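Local coordinates for protein AlyQ (Persicobacter sp. CCB-QB2, PDB 7D29) that probably binds carbohydrate through a calcium-containing, discoidin-like F5/8 type C domain, likely as an accessory module of an alginate lyase, at residues V14-H19 against T34-N39; A60-G65 against N124-V129; T54-K59 against I131-E136. All coordinates share one frame; numbering follows the deposited sequence.

Contact 1: residues V14-H19 against T34-N39; sequences VTASAH and TRWSAN. With CA (calcium ion), chain B.
Trp36 meets the bend of 14-19 with the pyrrole edge of its indole. NE1 donates to the carbonyl oxygen of Ala18 over 2.9 Å with an N-H...O angle of 161°. The bond lies flat in both groups: Ala18 O sits in the plane of the ring, and NE1 lies in the plane of the Ala18 carbonyl, which would fix the rotation of the buried indole as well as satisfy its one polar atom. The torsion that sets this up is chi1 of Trp36 (167°), which turns CG opposite the main-chain nitrogen and carries the ring out from strand 36-39 to the other segment. The Ala16 methyl and the His19 methylene approach the same nitrogen. Ala16 CB comes obliquely to within 3.5 Å of Trp36 NE1, and His19 CB stands at the ring edge, 3.8 Å from Trp36 NE1. His19 takes part mainly through its base: its CA lies 3.1 Å from Ser37 O in a CA-H...O contact, while the imidazole leads away and its ND1 is hydrogen-bonded to Gly21 N. Ala38 CB points at the bend and rests 3.4 Å from Ala18 O, so that carbonyl is approached by both the indole N-H and a methyl group. Beyond the contact, Trp36 also packs on Ile45 and Ile126, one from each sheet of the domain. At the far end of 34-39, Thr34 grips the calcium ion twice, with OG1 at 2.4 Å and O at 2.6 Å, and Asn26, Asp29, Asn31 and Thr127 supply the other ligands. An indole that reaches from strand 36-39 of one sheet to the end of strand 13-16 of the other and the loop after it, two residues from a calcium ligand, is consistent with the discoidin-like beta-sandwich of F5/8 type C domains.

Contact 2: residues A60-G65 against N124-V129; sequences AAWYNG and NSITEV. With CA (calcium ion), chain B.
Trp62 and Ile126 run alongside each other off the same face of the sheet, and the flank of Ile126 fills the hollow beside the six-membered ring: its CG1 reaches 3.6 Å from Trp62 CZ3. Ala60 CB sits over one face of the same indole, toward its rim, and Ile113 of strand 110-118 touches Ile126 beyond. The strands are antiparallel but jog by one residue, because Thr127 and Glu128 both face Ala61 in a classic beta bulge. Ala61 N donates to Glu128 O (2.8 Å, 173°), and Ala61 O receives Thr127 N at 2.8 Å. The small Ala61 methyl fits against the bulge, 3.2 Å from Thr127 OG1. That hydroxyl, held between N and C by a chi1 of 63°, donates to a water that in turn donates to Trp62 O. Past the bulge Tyr63 N bonds to Ser125 O, and Tyr63 CB butts against Ser125 CB at 3.4 Å, while Thr127 CG2 packs on Tyr63 CA, near the plane of the phenol ring, which Arg35 approaches in a cation-pi contact. A type II turn, Trp62 to Gly65, then leads the chain away. The chemistry is divided: indole and isoleucine meet through carbon alone, the indole NE1 being taken by Tyr101 OH, whereas the bulge gathers polar atoms and offers Thr127 O to the calcium ion at 2.3 Å, a pull that would probably polarise this carbonyl.

Contact 3: residues T54-K59 against I131-E136; sequences TVNQVK and IFHAGE
Ile131, opposite Val58, carries on the pairing of strand 123-133 with strand 52-62, an antiparallel ladder of the beta-sandwich that is interrupted by a classic beta bulge, Asn56 and Gln57 both facing Phe132. The CG2 methyl of Ile131 packs 3.8 Å from Val55 CG1, on the side of the sheet that Phe47 and Leu49 of the other sheet cover. Phe132 is the hub. Its N donates to Gln57 O at 2.8 Å, and its carbonyl takes Asn56 N at 3.1 Å and, more weakly, Gln57 N. Its ring is crossed at about a right angle by the extended Lys59, whose CE lies over one face, 3.8 Å from the ring centroid; NZ, 28° off the ring normal, adds an off-centre cation-pi contact. Gln57 OE1 approaches the same ring obliquely, and Gln57 NE2 is hydrogen-bonded to Glu137 and Ser102. The His133 imidazole has Thr54 CG2 over one face in a CH-pi contact, and Asn56 ND2 stands at its edge. Ala134, past the end of the strand, is held by the Asn56 amide, which a chi1 of 66° swings toward it. The amide pairs with both the N-H and the C=O of Ala134: OD1 accepts Ala134 N at 2.7 Å, and ND2 donates to Ala134 O at 2.9 Å. An alanine at Asn56 would remove both bonds and is likely to leave the chain after His133 less firmly tied to strand 52-62. The ND2 bond is almost straight at 175° and meets a lone pair of Ala134 O.

Overall arrangement
All three contacts involve one sheet of the sandwich, in which strand 123-133 pairs with both 36-39 and 52-62; contact 1 also joins it to strand 13-16 of the other. Contacts 1 and 2, with centres about 11 Å apart, are neighbours on it: Trp36 N lies 2.9 Å from Ile126 O and Ser37 OG 2.7 Å from Ser125 OG, both probable hydrogen bonds. They also share the calcium ion, bound by Thr34 and Thr127. Contact 3 continues the ladder of contact 2 on the same two strands, Val129 CG1 packing 3.6 Å from Lys59 O, and contact 2 is nested in the loop it closes. Contacts 1 and 3, centres about 23 Å apart, lie on opposite sides of the chain's centre.

Contact 1: residues V14-H19 against T34-N39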
loop_
_atom_site.group_PDB
_atom_site.type_symbol
_atom_site.label_atom_id
_atom_site.label_comp_id
_atom_site.label_asym_id
_atom_site.label_seq_id
_atom_site.Cartn_x
_atom_site.Cartn_y
_atom_site.Cartn_z
ATOM N N VAL A 14 8.609 7.848 2.184
ATOM C CA VAL A 14 8.375 6.402 1.925
ATOM C C VAL A 14 9.706 5.675 2.038
ATOM O O VAL A 14 10.759 6.212 1.569
ATOM C CB VAL A 14 7.730 6.157 0.554
ATOM C CG1 VAL A 14 7.431 4.698 0.333
ATOM C CG2 VAL A 14 6.478 6.983 0.384
ATOM N N THR A 15 9.692 4.526 2.673
ATOM C CA THR A 15 10.885 3.645 2.748
ATOM C C THR A 15 10.422 2.239 2.414
ATOM O O THR A 15 9.224 2.009 2.356
ATOM C CB THR A 15 11.553 3.700 4.124
ATOM O OG1 THR A 15 10.671 3.063 5.046
ATOM C CG2 THR A 15 11.878 5.129 4.527
ATOM N N ALA A 16 11.359 1.318 2.218
ATOM C CA ALA A 16 11.012 -0.092 2.001
ATOM C C ALA A 16 12.108 -0.990 2.518
ATOM O O ALA A 16 13.251 -0.534 2.673
ATOM C CB ALA A 16 10.769 -0.397 0.536
ATOM N N SER A 17 11.741 -2.226 2.705
ATOM C CA SER A 17 12.622 -3.317 3.151
ATOM C C SER A 17 13.725 -3.507 2.120
ATOM O O SER A 17 14.839 -3.897 2.498
ATOM C CB SER A 17 11.824 -4.555 3.395
ATOM O OG SER A 17 11.180 -5.032 2.214
ATOM N N ALA A 18 13.421 -3.301 0.837
ATOM C CA ALA A 18 14.361 -3.483 -0.296
ATOM C C ALA A 18 13.698 -2.869 -1.533
ATOM O O ALA A 18 12.455 -2.596 -1.516
ATOM C CB ALA A 18 14.667 -4.933 -0.485
ATOM N N HIS A 19 14.488 -2.672 -2.580
ATOM C CA HIS A 19 13.970 -2.335 -3.920
ATOM C C HIS A 19 15.027 -2.744 -4.944
ATOM O O HIS A 19 16.196 -2.877 -4.564
ATOM C CB HIS A 19 13.609 -0.848 -4.048
ATOM C CG HIS A 19 14.789 0.050 -3.996
ATOM N ND1 HIS A 19 15.605 0.240 -5.117
ATOM C CD2 HIS A 19 15.413 0.658 -2.964
ATOM C CE1 HIS A 19 16.630 1.003 -4.775
ATOM N NE2 HIS A 19 16.540 1.285 -3.460
ATOM N N THR A 34 5.056 3.969 -13.294
ATOM C CA THR A 34 6.254 3.768 -12.437
ATOM C C THR A 34 5.869 2.952 -11.207
ATOM O O THR A 34 4.720 3.073 -10.730
ATOM C CB THR A 34 6.856 5.091 -11.985
ATOM O OG1 THR A 34 5.915 5.718 -11.108
ATOM C CG2 THR A 34 7.181 6.001 -13.158
ATOM N N ARG A 35 6.803 2.208 -10.681
ATOM C CA ARG A 35 6.506 1.277 -9.578
ATOM C C ARG A 35 7.643 1.204 -8.581
ATOM O O ARG A 35 8.803 1.553 -8.905
ATOM C CB ARG A 35 6.250 -0.139 -10.117
ATOM C CG ARG A 35 7.508 -0.802 -10.700
ATOM C CD ARG A 35 7.182 -2.105 -11.393
ATOM N NE ARG A 35 8.384 -2.795 -11.844
ATOM C CZ ARG A 35 8.883 -2.767 -13.073
ATOM N NH1 ARG A 35 8.299 -2.064 -14.039
ATOM N NH2 ARG A 35 10.001 -3.449 -13.331
ATOM N N TRP A 36 7.285 0.739 -7.389
ATOM C CA TRP A 36 8.221 0.072 -6.450
ATOM C C TRP A 36 8.225 -1.423 -6.732
ATOM O O TRP A 36 7.146 -1.990 -6.904
ATOM C CB TRP A 36 7.802 0.352 -5.005
ATOM C CG TRP A 36 8.478 -0.522 -4.000
ATOM C CD1 TRP A 36 9.788 -0.481 -3.665
ATOM C CD2 TRP A 36 7.884 -1.563 -3.197
ATOM N NE1 TRP A 36 10.074 -1.454 -2.765
ATOM C CE2 TRP A 36 8.921 -2.104 -2.406
ATOM C CE3 TRP A 36 6.601 -2.128 -3.093
ATOM C CZ2 TRP A 36 8.693 -3.118 -1.463
ATOM C CZ3 TRP A 36 6.379 -3.086 -2.136
ATOM C CH2 TRP A 36 7.425 -3.633 -1.388
ATOM N N SER A 37 9.401 -2.032 -6.801
ATOM C CA SER A 37 9.538 -3.499 -6.908
ATOM C C SER A 37 10.522 -3.987 -5.845
ATOM O O SER A 37 11.624 -3.422 -5.701
ATOM C CB SER A 37 9.955 -3.993 -8.271
ATOM O OG SER A 37 8.999 -3.679 -9.277
ATOM N N ALA A 38 10.145 -5.072 -5.206
ATOM C CA ALA A 38 11.039 -5.859 -4.336
ATOM C C ALA A 38 10.625 -7.308 -4.435
ATOM O O ALA A 38 9.423 -7.651 -4.300
ATOM C CB ALA A 38 11.023 -5.369 -2.930
ATOM N N ASN A 39 11.626 -8.169 -4.639
ATOM C CA ASN A 39 11.395 -9.602 -4.884
ATOM C C ASN A 39 11.352 -10.346 -3.550
ATOM O O ASN A 39 12.241 -10.144 -2.686
ATOM C CB ASN A 39 12.493 -10.150 -5.784
ATOM C CG ASN A 39 12.054 -11.423 -6.468
ATOM O OD1 ASN A 39 10.895 -11.815 -6.377
ATOM N ND2 ASN A 39 13.002 -12.091 -7.124
HETATM CA CA CA B . 3.985 5.302 -9.674
#

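Contact 2: residues A60-G65 against N124-V129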
loop_
_atom_site.group_PDB
_atom_site.type_symbol
_atom_site.label_atom_id
_atom_site.label_comp_id
_atom_site.label_asym_id
_atom_site.label_seq_id
_atom_site.Cartn_x
_atom_site.Cartn_y
_atom_site.Cartn_z
ATOM N N ALA A 60 -4.218 0.743 -3.112
ATOM C CA ALA A 60 -2.963 0.403 -3.806
ATOM C C ALA A 60 -3.303 0.045 -5.247
ATOM O O ALA A 60 -4.276 -0.687 -5.458
ATOM C CB ALA A 60 -2.235 -0.715 -3.120
ATOM N N ALA A 61 -2.495 0.517 -6.185
ATOM C CA ALA A 61 -2.554 0.111 -7.608
ATOM C C ALA A 61 -1.406 -0.846 -7.823
ATOM O O ALA A 61 -0.289 -0.513 -7.489
ATOM C CB ALA A 61 -2.416 1.285 -8.560
ATOM N N TRP A 62 -1.706 -1.986 -8.362
ATOM C CA TRP A 62 -0.736 -3.093 -8.480
ATOM C C TRP A 62 -0.157 -3.107 -9.891
ATOM O O TRP A 62 -0.899 -2.930 -10.860
ATOM C CB TRP A 62 -1.444 -4.408 -8.135
ATOM C CG TRP A 62 -1.837 -4.477 -6.696
ATOM C CD1 TRP A 62 -3.062 -4.156 -6.163
ATOM C CD2 TRP A 62 -1.017 -4.869 -5.596
ATOM N NE1 TRP A 62 -3.038 -4.278 -4.806
ATOM C CE2 TRP A 62 -1.807 -4.747 -4.430
ATOM C CE3 TRP A 62 0.326 -5.276 -5.461
ATOM C CZ2 TRP A 62 -1.300 -5.050 -3.178
ATOM C CZ3 TRP A 62 0.801 -5.598 -4.212
ATOM C CH2 TRP A 62 0.001 -5.463 -3.086
ATOM N N TYR A 63 1.148 -3.351 -10.014
ATOM C CA TYR A 63 1.781 -3.583 -11.324
ATOM C C TYR A 63 1.171 -4.835 -11.960
ATOM O O TYR A 63 1.057 -5.873 -11.266
ATOM C CB TYR A 63 3.260 -3.831 -11.083
ATOM C CG TYR A 63 4.045 -4.064 -12.347
ATOM C CD1 TYR A 63 4.189 -3.049 -13.275
ATOM C CD2 TYR A 63 4.708 -5.254 -12.547
ATOM C CE1 TYR A 63 4.962 -3.225 -14.417
ATOM C CE2 TYR A 63 5.483 -5.435 -13.682
ATOM C CZ TYR A 63 5.591 -4.430 -14.620
ATOM O OH TYR A 63 6.337 -4.631 -15.764
ATOM N N ASN A 64 0.806 -4.761 -13.233
ATOM C CA ASN A 64 0.094 -5.879 -13.915
ATOM C C ASN A 64 -1.105 -6.325 -13.052
ATOM O O ASN A 64 -1.456 -7.536 -12.979
ATOM C CB ASN A 64 1.059 -7.029 -14.208
ATOM C CG ASN A 64 2.038 -6.731 -15.318
ATOM O OD1 ASN A 64 1.825 -5.847 -16.132
ATOM N ND2 ASN A 64 3.109 -7.498 -15.386
ATOM N N GLY A 65 -1.783 -5.370 -12.392
ATOM C CA GLY A 65 -2.890 -5.681 -11.491
ATOM C C GLY A 65 -4.115 -6.269 -12.160
ATOM O O GLY A 65 -4.888 -6.949 -11.478
ATOM N N ASN A 124 6.952 -8.302 -5.589
ATOM C CA ASN A 124 5.957 -7.348 -5.058
ATOM C C ASN A 124 6.168 -6.053 -5.807
ATOM O O ASN A 124 7.229 -5.398 -5.638
ATOM C CB ASN A 124 6.124 -7.147 -3.567
ATOM C CG ASN A 124 6.159 -8.460 -2.859
ATOM O OD1 ASN A 124 5.131 -9.082 -2.638
ATOM N ND2 ASN A 124 7.392 -8.885 -2.565
ATOM N N SER A 125 5.165 -5.647 -6.592
ATOM C CA SER A 125 5.291 -4.467 -7.464
ATOM C C SER A 125 4.010 -3.633 -7.381
ATOM O O SER A 125 2.963 -4.100 -7.778
ATOM C CB SER A 125 5.599 -4.822 -8.878
ATOM O OG SER A 125 6.890 -5.409 -8.977
ATOM N N ILE A 126 4.177 -2.416 -6.910
ATOM C CA ILE A 126 3.066 -1.468 -6.608
ATOM C C ILE A 126 3.343 -0.202 -7.393
ATOM O O ILE A 126 4.450 0.398 -7.246
ATOM C CB ILE A 126 2.955 -1.205 -5.085
ATOM C CG1 ILE A 126 2.613 -2.508 -4.346
ATOM C CG2 ILE A 126 1.865 -0.180 -4.789
ATOM C CD1 ILE A 126 2.562 -2.374 -2.864
ATOM N N THR A 127 2.343 0.294 -8.136
ATOM C CA THR A 127 2.535 1.518 -8.914
ATOM C C THR A 127 2.083 2.787 -8.197
ATOM O O THR A 127 2.651 3.872 -8.490
ATOM C CB THR A 127 1.790 1.397 -10.241
ATOM O OG1 THR A 127 0.391 1.273 -9.990
ATOM C CG2 THR A 127 2.297 0.247 -11.062
ATOM N N GLU A 128 1.134 2.703 -7.280
ATOM C CA GLU A 128 0.598 3.892 -6.572
ATOM C C GLU A 128 -0.023 3.438 -5.258
ATOM O O GLU A 128 -0.627 2.383 -5.228
ATOM C CB GLU A 128 -0.473 4.648 -7.373
ATOM C CG GLU A 128 -0.805 6.075 -6.903
ATOM C CD GLU A 128 -1.758 6.821 -7.856
ATOM O OE1 GLU A 128 -2.356 6.141 -8.754
ATOM O OE2 GLU A 128 -1.934 8.056 -7.754
ATOM N N VAL A 129 0.115 4.277 -4.246
ATOM C CA VAL A 129 -0.578 4.076 -2.957
ATOM C C VAL A 129 -1.172 5.421 -2.544
ATOM O O VAL A 129 -0.530 6.497 -2.711
ATOM C CB VAL A 129 0.363 3.531 -1.871
ATOM C CG1 VAL A 129 -0.298 3.530 -0.524
ATOM C CG2 VAL A 129 0.870 2.148 -2.225
HETATM CA CA CA B . 3.985 5.302 -9.674
HETATM O O HOH W 1 -1.199 -0.314 -11.718
#

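Contact 3: residues T54-K59 against I131-E136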
loop_
_atom_site.group_PDB
_atom_site.type_symbol
_atom_site.label_atom_id
_atom_site.label_comp_id
_atom_site.label_asym_id
_atom_site.label_seq_id
_atom_site.Cartn_x
_atom_site.Cartn_y
_atom_site.Cartn_z
ATOM N N THR A 54 -6.311 9.963 11.586
ATOM C CA THR A 54 -7.356 8.900 11.571
ATOM C C THR A 54 -7.413 8.294 10.168
ATOM O O THR A 54 -7.710 9.011 9.208
ATOM C CB THR A 54 -8.729 9.408 12.020
ATOM O OG1 THR A 54 -8.545 10.003 13.309
ATOM C CG2 THR A 54 -9.731 8.285 12.030
ATOM N N VAL A 55 -7.163 6.995 10.078
ATOM C CA VAL A 55 -7.077 6.284 8.791
ATOM C C VAL A 55 -8.124 5.179 8.770
ATOM O O VAL A 55 -8.139 4.396 9.714
ATOM C CB VAL A 55 -5.655 5.743 8.598
ATOM C CG1 VAL A 55 -5.518 4.876 7.383
ATOM C CG2 VAL A 55 -4.618 6.850 8.549
ATOM N N ASN A 56 -8.887 5.038 7.686
ATOM C CA ASN A 56 -9.786 3.871 7.553
ATOM C C ASN A 56 -9.709 3.256 6.158
ATOM O O ASN A 56 -10.506 2.390 5.851
ATOM C CB ASN A 56 -11.208 4.284 7.902
ATOM C CG ASN A 56 -11.794 5.285 6.928
ATOM O OD1 ASN A 56 -11.163 5.671 5.928
ATOM N ND2 ASN A 56 -13.027 5.692 7.208
ATOM N N GLN A 57 -8.753 3.672 5.341
ATOM C CA GLN A 57 -8.711 3.123 3.975
ATOM C C GLN A 57 -7.313 3.350 3.393
ATOM O O GLN A 57 -6.756 4.437 3.507
ATOM C CB GLN A 57 -9.826 3.742 3.116
ATOM C CG GLN A 57 -9.872 3.236 1.693
ATOM C CD GLN A 57 -10.975 3.935 0.942
ATOM O OE1 GLN A 57 -10.778 5.024 0.427
ATOM N NE2 GLN A 57 -12.191 3.407 1.076
ATOM N N VAL A 58 -6.831 2.318 2.717
ATOM C CA VAL A 58 -5.557 2.373 1.965
ATOM C C VAL A 58 -5.884 1.883 0.568
ATOM O O VAL A 58 -6.501 0.826 0.440
ATOM C CB VAL A 58 -4.434 1.538 2.610
ATOM C CG1 VAL A 58 -3.191 1.485 1.740
ATOM C CG2 VAL A 58 -4.085 2.045 3.980
ATOM N N LYS A 59 -5.488 2.647 -0.437
ATOM C CA LYS A 59 -5.654 2.223 -1.851
ATOM C C LYS A 59 -4.293 1.853 -2.388
ATOM O O LYS A 59 -3.297 2.571 -2.168
ATOM C CB LYS A 59 -6.287 3.295 -2.718
ATOM C CG LYS A 59 -7.606 3.819 -2.205
ATOM C CD LYS A 59 -8.225 4.824 -3.154
ATOM C CE LYS A 59 -9.546 5.332 -2.613
ATOM N NZ LYS A 59 -10.361 5.925 -3.687
ATOM N N ILE A 131 -3.637 7.046 0.922
ATOM C CA ILE A 131 -4.078 6.724 2.302
ATOM C C ILE A 131 -5.172 7.720 2.618
ATOM O O ILE A 131 -4.914 8.988 2.529
ATOM C CB ILE A 131 -2.884 6.750 3.261
ATOM C CG1 ILE A 131 -1.848 5.724 2.804
ATOM C CG2 ILE A 131 -3.323 6.529 4.704
ATOM C CD1 ILE A 131 -0.560 5.763 3.568
ATOM N N PHE A 132 -6.278 7.216 3.161
ATOM C CA PHE A 132 -7.509 8.004 3.311
ATOM C C PHE A 132 -8.140 7.921 4.691
ATOM O O PHE A 132 -8.023 6.935 5.437
ATOM C CB PHE A 132 -8.567 7.503 2.338
ATOM C CG PHE A 132 -8.201 7.703 0.904
ATOM C CD1 PHE A 132 -7.276 6.859 0.313
ATOM C CD2 PHE A 132 -8.654 8.807 0.206
ATOM C CE1 PHE A 132 -6.965 7.002 -1.027
ATOM C CE2 PHE A 132 -8.302 8.971 -1.135
ATOM C CZ PHE A 132 -7.422 8.109 -1.712
ATOM N N HIS A 133 -8.907 8.967 4.961
ATOM C CA HIS A 133 -10.021 8.954 5.931
ATOM C C HIS A 133 -11.266 9.086 5.092
ATOM O O HIS A 133 -11.603 10.240 4.699
ATOM C CB HIS A 133 -9.911 10.045 6.977
ATOM C CG HIS A 133 -10.918 9.881 8.073
ATOM N ND1 HIS A 133 -10.974 10.740 9.143
ATOM C CD2 HIS A 133 -11.840 8.924 8.296
ATOM C CE1 HIS A 133 -11.939 10.345 9.963
ATOM N NE2 HIS A 133 -12.491 9.225 9.464
ATOM N N ALA A 134 -11.830 7.953 4.675
ATOM C CA ALA A 134 -12.934 7.922 3.700
ATOM C C ALA A 134 -14.275 8.120 4.420
ATOM O O ALA A 134 -14.458 7.663 5.574
ATOM C CB ALA A 134 -12.883 6.649 2.894
ATOM N N GLY A 135 -15.224 8.791 3.778
ATOM C CA GLY A 135 -16.596 8.824 4.316
ATOM C C GLY A 135 -17.464 7.809 3.590
ATOM O O GLY A 135 -16.891 6.939 2.897
ATOM N N GLU A 136 -18.794 7.962 3.694
ATOM C CA GLU A 136 -19.814 7.124 2.990
ATOM C C GLU A 136 -19.610 7.300 1.477
ATOM O O GLU A 136 -19.538 8.433 1.022
ATOM C CB GLU A 136 -21.243 7.497 3.419
ATOM C CG GLU A 136 -21.536 8.990 3.408
ATOM C CD GLU A 136 -22.982 9.351 3.119
ATOM O OE1 GLU A 136 -23.646 9.880 4.028
ATOM O OE2 GLU A 136 -23.434 9.112 1.984
#